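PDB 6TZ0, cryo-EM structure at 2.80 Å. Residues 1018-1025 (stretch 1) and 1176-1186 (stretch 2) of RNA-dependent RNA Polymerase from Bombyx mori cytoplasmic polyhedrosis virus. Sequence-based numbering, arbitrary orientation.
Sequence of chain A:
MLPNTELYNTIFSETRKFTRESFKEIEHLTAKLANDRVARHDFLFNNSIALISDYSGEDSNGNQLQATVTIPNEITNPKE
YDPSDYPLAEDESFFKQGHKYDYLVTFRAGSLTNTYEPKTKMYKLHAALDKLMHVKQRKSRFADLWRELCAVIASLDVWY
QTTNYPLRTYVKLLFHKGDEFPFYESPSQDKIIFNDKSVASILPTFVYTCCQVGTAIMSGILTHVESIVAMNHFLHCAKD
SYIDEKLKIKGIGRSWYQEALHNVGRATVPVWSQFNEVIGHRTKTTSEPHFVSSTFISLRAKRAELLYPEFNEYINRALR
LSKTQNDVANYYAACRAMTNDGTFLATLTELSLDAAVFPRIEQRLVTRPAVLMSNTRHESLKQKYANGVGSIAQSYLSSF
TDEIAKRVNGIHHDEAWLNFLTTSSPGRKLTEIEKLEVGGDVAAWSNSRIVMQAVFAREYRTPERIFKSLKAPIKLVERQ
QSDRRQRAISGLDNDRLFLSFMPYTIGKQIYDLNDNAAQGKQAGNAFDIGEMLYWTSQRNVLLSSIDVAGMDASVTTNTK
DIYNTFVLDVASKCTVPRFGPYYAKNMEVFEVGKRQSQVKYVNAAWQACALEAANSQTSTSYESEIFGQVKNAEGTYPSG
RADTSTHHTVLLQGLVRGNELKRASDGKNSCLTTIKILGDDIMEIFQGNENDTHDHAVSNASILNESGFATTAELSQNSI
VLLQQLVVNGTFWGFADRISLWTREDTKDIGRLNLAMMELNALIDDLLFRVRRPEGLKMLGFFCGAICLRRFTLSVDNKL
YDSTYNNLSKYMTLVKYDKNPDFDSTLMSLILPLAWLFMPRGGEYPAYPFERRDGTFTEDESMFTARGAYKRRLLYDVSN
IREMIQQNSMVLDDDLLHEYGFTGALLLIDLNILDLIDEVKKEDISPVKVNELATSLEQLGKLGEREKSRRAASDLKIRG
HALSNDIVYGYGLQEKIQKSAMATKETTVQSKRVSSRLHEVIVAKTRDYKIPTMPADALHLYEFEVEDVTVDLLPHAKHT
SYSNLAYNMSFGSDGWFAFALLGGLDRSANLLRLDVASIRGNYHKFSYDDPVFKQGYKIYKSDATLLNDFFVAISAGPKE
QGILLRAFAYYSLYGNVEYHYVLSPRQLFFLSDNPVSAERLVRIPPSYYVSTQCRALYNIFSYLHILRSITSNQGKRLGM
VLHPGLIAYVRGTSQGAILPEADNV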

# COMPACT_ATOMS: atom_id res chain seq x y z
N ALA A 1018 -7.11 38.31 27.36
CA ALA A 1018 -6.70 39.70 27.25
C ALA A 1018 -5.56 39.87 26.26
O ALA A 1018 -5.29 41.00 25.83
N LEU A 1019 -4.90 38.77 25.88
CA LEU A 1019 -3.84 38.81 24.88
C LEU A 1019 -4.35 39.10 23.48
O LEU A 1019 -3.54 39.38 22.60
N HIS A 1020 -5.66 39.02 23.24
CA HIS A 1020 -6.17 39.40 21.93
C HIS A 1020 -6.25 40.91 21.75
O HIS A 1020 -6.44 41.37 20.62
N LEU A 1021 -6.07 41.70 22.81
CA LEU A 1021 -6.33 43.13 22.75
C LEU A 1021 -5.07 43.88 22.30
O LEU A 1021 -4.33 44.45 23.10
N TYR A 1022 -4.85 43.85 20.99
CA TYR A 1022 -3.73 44.55 20.39
C TYR A 1022 -4.13 45.02 19.00
O TYR A 1022 -4.89 44.36 18.30
N GLU A 1023 -3.61 46.18 18.61
CA GLU A 1023 -3.91 46.76 17.31
C GLU A 1023 -2.67 47.35 16.67
O GLU A 1023 -1.60 47.44 17.28
N PHE A 1024 -2.83 47.76 15.42
CA PHE A 1024 -1.73 48.17 14.56
C PHE A 1024 -2.15 49.42 13.80
O PHE A 1024 -3.13 49.40 13.06
N GLU A 1025 -1.40 50.50 13.99
CA GLU A 1025 -1.67 51.76 13.32
C GLU A 1025 -0.74 51.91 12.13
O GLU A 1025 0.39 51.43 12.14
N ALA A 1176 9.04 37.44 21.50
CA ALA A 1176 8.47 36.45 20.60
C ALA A 1176 6.95 36.57 20.50
O ALA A 1176 6.39 36.35 19.42
N LEU A 1177 6.31 36.93 21.61
CA LEU A 1177 4.87 37.12 21.66
C LEU A 1177 4.42 38.27 20.76
O LEU A 1177 3.44 38.14 20.04
N TYR A 1178 5.15 39.37 20.79
CA TYR A 1178 4.83 40.51 19.94
C TYR A 1178 5.20 40.24 18.49
O TYR A 1178 4.54 40.75 17.58
N ASN A 1179 6.24 39.44 18.26
CA ASN A 1179 6.57 39.01 16.90
C ASN A 1179 5.46 38.15 16.31
O ASN A 1179 5.15 38.27 15.12
N ILE A 1180 4.86 37.29 17.13
CA ILE A 1180 3.73 36.49 16.67
C ILE A 1180 2.52 37.37 16.38
O ILE A 1180 1.82 37.15 15.38
N PHE A 1181 2.27 38.37 17.23
CA PHE A 1181 1.21 39.35 16.99
C PHE A 1181 1.36 40.03 15.64
O PHE A 1181 0.44 40.02 14.81
N SER A 1182 2.55 40.57 15.38
CA SER A 1182 2.82 41.26 14.13
C SER A 1182 2.76 40.32 12.93
O SER A 1182 2.20 40.67 11.89
N TYR A 1183 3.28 39.10 13.09
CA TYR A 1183 3.34 38.14 11.98
C TYR A 1183 1.95 37.68 11.56
O TYR A 1183 1.63 37.68 10.36
N LEU A 1184 1.12 37.30 12.53
CA LEU A 1184 -0.23 36.86 12.22
C LEU A 1184 -1.10 38.00 11.71
O LEU A 1184 -1.96 37.77 10.85
N HIS A 1185 -0.88 39.24 12.19
CA HIS A 1185 -1.64 40.35 11.64
C HIS A 1185 -1.24 40.67 10.21
O HIS A 1185 -2.08 41.03 9.39
N ILE A 1186 0.05 40.55 9.89
CA ILE A 1186 0.48 40.87 8.53
C ILE A 1186 0.03 39.80 7.55
O ILE A 1186 -0.43 40.12 6.45

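Two aromatic stacks, and no hydrogen bond, hold these two stretches together. Tyr-1022 lies face to face on Phe-1181, with ring centroids 3.8 Å apart and planes inclined by only 8°, while two residues further along the chain Phe-1024 makes an offset stack on His-1185, with centroids 4.4 Å apart and planes at 27°. The stacked residues of the helix are four positions, roughly one turn, apart, and those of the first stretch are two apart, so each element presents the same side twice.

The backbone geometry is consistent with this matching. Strand and helix axes approach to 9.9 Å and their N-to-C directions differ by 62°. The CA atoms of Tyr-1022 and Phe-1181 are 7.9 Å apart, and those of Phe-1024 and Ser-1182 8.3 Å, which leaves room for aromatic rings in between. For Tyr-1022, Phe-1024, Phe-1181 and His-1185, the CA-to-CB bond points toward the opposing stretch. Glu-1023, between Tyr-1022 and Phe-1024, starts away, so the CA-to-CB directions alternate along 1022-1024.

Rotamers then set the ring planes. Tyr-1022 adopts p (chi1 62°, chi2 -89°), whereas Phe-1181 is m (chi1 -74°) with chi2 at -8°, far from the near-perpendicular chi2 of the other three rings. The closest atoms of this pair are Tyr-1022 CE1 and Phe-1181 CD1, at 3.5 Å, each lying over a face of the other ring. Phe-1181 CB adds a CH-pi contact, 4.0 Å from the Tyr-1022 ring centroid and 25° off its normal. The hydroxyl of Tyr-1022 makes no hydrogen bond across the interface; its hydrogen-bonding partner lies elsewhere in the structure.

Phe-1024 is m (chi1 -70°, chi2 -86°), and His-1185 is t (chi1 -179°, chi2 -91°). Phe-1024 CD2 sits over the imidazole face, 3.4 Å from His-1185 CG, and Phe-1024 CB lies 4.2 Å from the imidazole centroid, 22° off the normal, a second CH-pi contact. His-1185 NE2 is hydrogen-bonded elsewhere in the structure. The far end of the phenyl ring reaches the helix backbone: Phe-1024 CZ is 3.6 Å from Ser-1182 CA and 3.8 Å from Phe-1181 O. Ser-1182 points away overall, yet its CB is 4.2 Å from Phe-1024 CE1. Its p rotamer (chi1 63°) directs the hydroxyl back along the helix, where Ser-1182 OG donates to Asn-1179 O at 2.8 Å.

Leu-1019 extends the contact beyond the stacks. Its CA-to-CB bond points sideways, but in the m,t rotamer Leu-1019 CD2 comes within 4.2 Å of Leu-1177 CD2. Leu-1177 also starts sideways, and its t,p conformation brings its end nearer. Phe-1181 CZ lies 4.4 Å from Leu-1019 CB and 3.3 Å from Leu-1019 O, so this ring meets Leu-1019 as well as Tyr-1022.

Altogether 410 Å² is buried, with Phe-1181 (92 Å²) and Phe-1024 (87 Å²) contributing most. No hydrogen bond crosses the interface; within the first stretch, Phe-1024 N makes a weak hydrogen bond to Glu-1023 OE1 at 3.4 Å.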

# COMPACT_ATOMS: atom_id res chain seq x y z
CB ALA A 1018 -6.27 40.23 28.62
CB LEU A 1019 -3.07 37.49 24.87
CG LEU A 1019 -2.25 37.16 26.12
CD1 LEU A 1019 -1.60 35.80 25.98
CD2 LEU A 1019 -1.20 38.23 26.36
CB HIS A 1020 -7.57 38.82 21.69
CG HIS A 1020 -7.61 37.33 21.68
ND1 HIS A 1020 -7.99 36.59 22.78
CD2 HIS A 1020 -7.29 36.42 20.73
CE1 HIS A 1020 -7.93 35.31 22.50
NE2 HIS A 1020 -7.50 35.17 21.26
CB LEU A 1021 -6.84 43.63 24.10
CG LEU A 1021 -8.09 42.91 24.58
CD1 LEU A 1021 -8.57 43.46 25.91
CD2 LEU A 1021 -9.17 43.01 23.55
CB TYR A 1022 -2.48 43.65 20.32
CG TYR A 1022 -2.60 42.39 19.50
CD1 TYR A 1022 -3.06 41.21 20.06
CD2 TYR A 1022 -2.21 42.37 18.17
CE1 TYR A 1022 -3.16 40.06 19.32
CE2 TYR A 1022 -2.31 41.23 17.42
CZ TYR A 1022 -2.78 40.08 18.00
OH TYR A 1022 -2.87 38.94 17.24
CB GLU A 1023 -5.02 47.81 17.40
CG GLU A 1023 -6.39 47.20 17.32
CD GLU A 1023 -6.67 46.62 15.94
OE1 GLU A 1023 -6.20 47.22 14.95
OE2 GLU A 1023 -7.31 45.56 15.85
CB PHE A 1024 -1.36 47.06 13.57
CG PHE A 1024 -0.71 45.89 14.22
CD1 PHE A 1024 0.65 45.87 14.43
CD2 PHE A 1024 -1.47 44.81 14.65
CE1 PHE A 1024 1.25 44.79 15.04
CE2 PHE A 1024 -0.87 43.74 15.26
CZ PHE A 1024 0.49 43.72 15.46
CB GLU A 1025 -1.51 52.93 14.29
CG GLU A 1025 -2.52 52.91 15.41
CD GLU A 1025 -2.36 54.09 16.35
OE1 GLU A 1025 -1.39 54.86 16.18
OE2 GLU A 1025 -3.20 54.24 17.26
CB ALA A 1176 8.83 35.05 21.09
CB LEU A 1177 4.42 37.39 23.09
CG LEU A 1177 2.93 37.69 23.28
CD1 LEU A 1177 2.10 36.45 23.02
CD2 LEU A 1177 2.68 38.21 24.69
CB TYR A 1178 5.54 41.77 20.44
CG TYR A 1178 5.19 42.23 21.84
CD1 TYR A 1178 4.02 41.83 22.46
CD2 TYR A 1178 6.07 43.04 22.55
CE1 TYR A 1178 3.72 42.24 23.74
CE2 TYR A 1178 5.78 43.45 23.83
CZ TYR A 1178 4.60 43.05 24.42
OH TYR A 1178 4.30 43.46 25.70
CB ASN A 1179 7.89 38.24 16.89
CG ASN A 1179 9.08 39.12 17.12
OD1 ASN A 1179 9.13 40.25 16.65
ND2 ASN A 1179 10.07 38.60 17.83
CB ILE A 1180 3.42 35.39 17.71
CG1 ILE A 1180 4.49 34.30 17.63
CG2 ILE A 1180 2.03 34.82 17.56
CD1 ILE A 1180 4.39 33.28 18.71
CB PHE A 1181 1.21 40.43 18.08
CG PHE A 1181 0.68 39.99 19.40
CD1 PHE A 1181 0.08 38.75 19.57
CD2 PHE A 1181 0.74 40.85 20.48
CE1 PHE A 1181 -0.41 38.37 20.79
CE2 PHE A 1181 0.24 40.48 21.70
CZ PHE A 1181 -0.35 39.24 21.85
CB SER A 1182 4.17 41.95 14.22
OG SER A 1182 5.20 41.00 14.38
CB TYR A 1183 4.20 36.95 12.40
CG TYR A 1183 4.31 35.83 11.40
CD1 TYR A 1183 5.04 35.98 10.24
CD2 TYR A 1183 3.71 34.61 11.65
CE1 TYR A 1183 5.16 34.96 9.34
CE2 TYR A 1183 3.82 33.58 10.76
CZ TYR A 1183 4.55 33.76 9.60
OH TYR A 1183 4.66 32.73 8.71
CB LEU A 1184 -0.86 36.21 13.45
CG LEU A 1184 -0.69 34.71 13.68
CD1 LEU A 1184 0.73 34.28 13.88
CD2 LEU A 1184 -1.47 34.37 14.91
CB HIS A 1185 -1.48 41.59 12.50
CG HIS A 1185 -2.25 42.78 12.01
ND1 HIS A 1185 -1.71 43.70 11.13
CD2 HIS A 1185 -3.52 43.17 12.24
CE1 HIS A 1185 -2.62 44.62 10.86
NE2 HIS A 1185 -3.72 44.33 11.52
CB ILE A 1186 2.00 41.11 8.51
CG1 ILE A 1186 2.30 42.43 9.21
CG2 ILE A 1186 2.53 41.19 7.10
CD1 ILE A 1186 3.74 42.61 9.58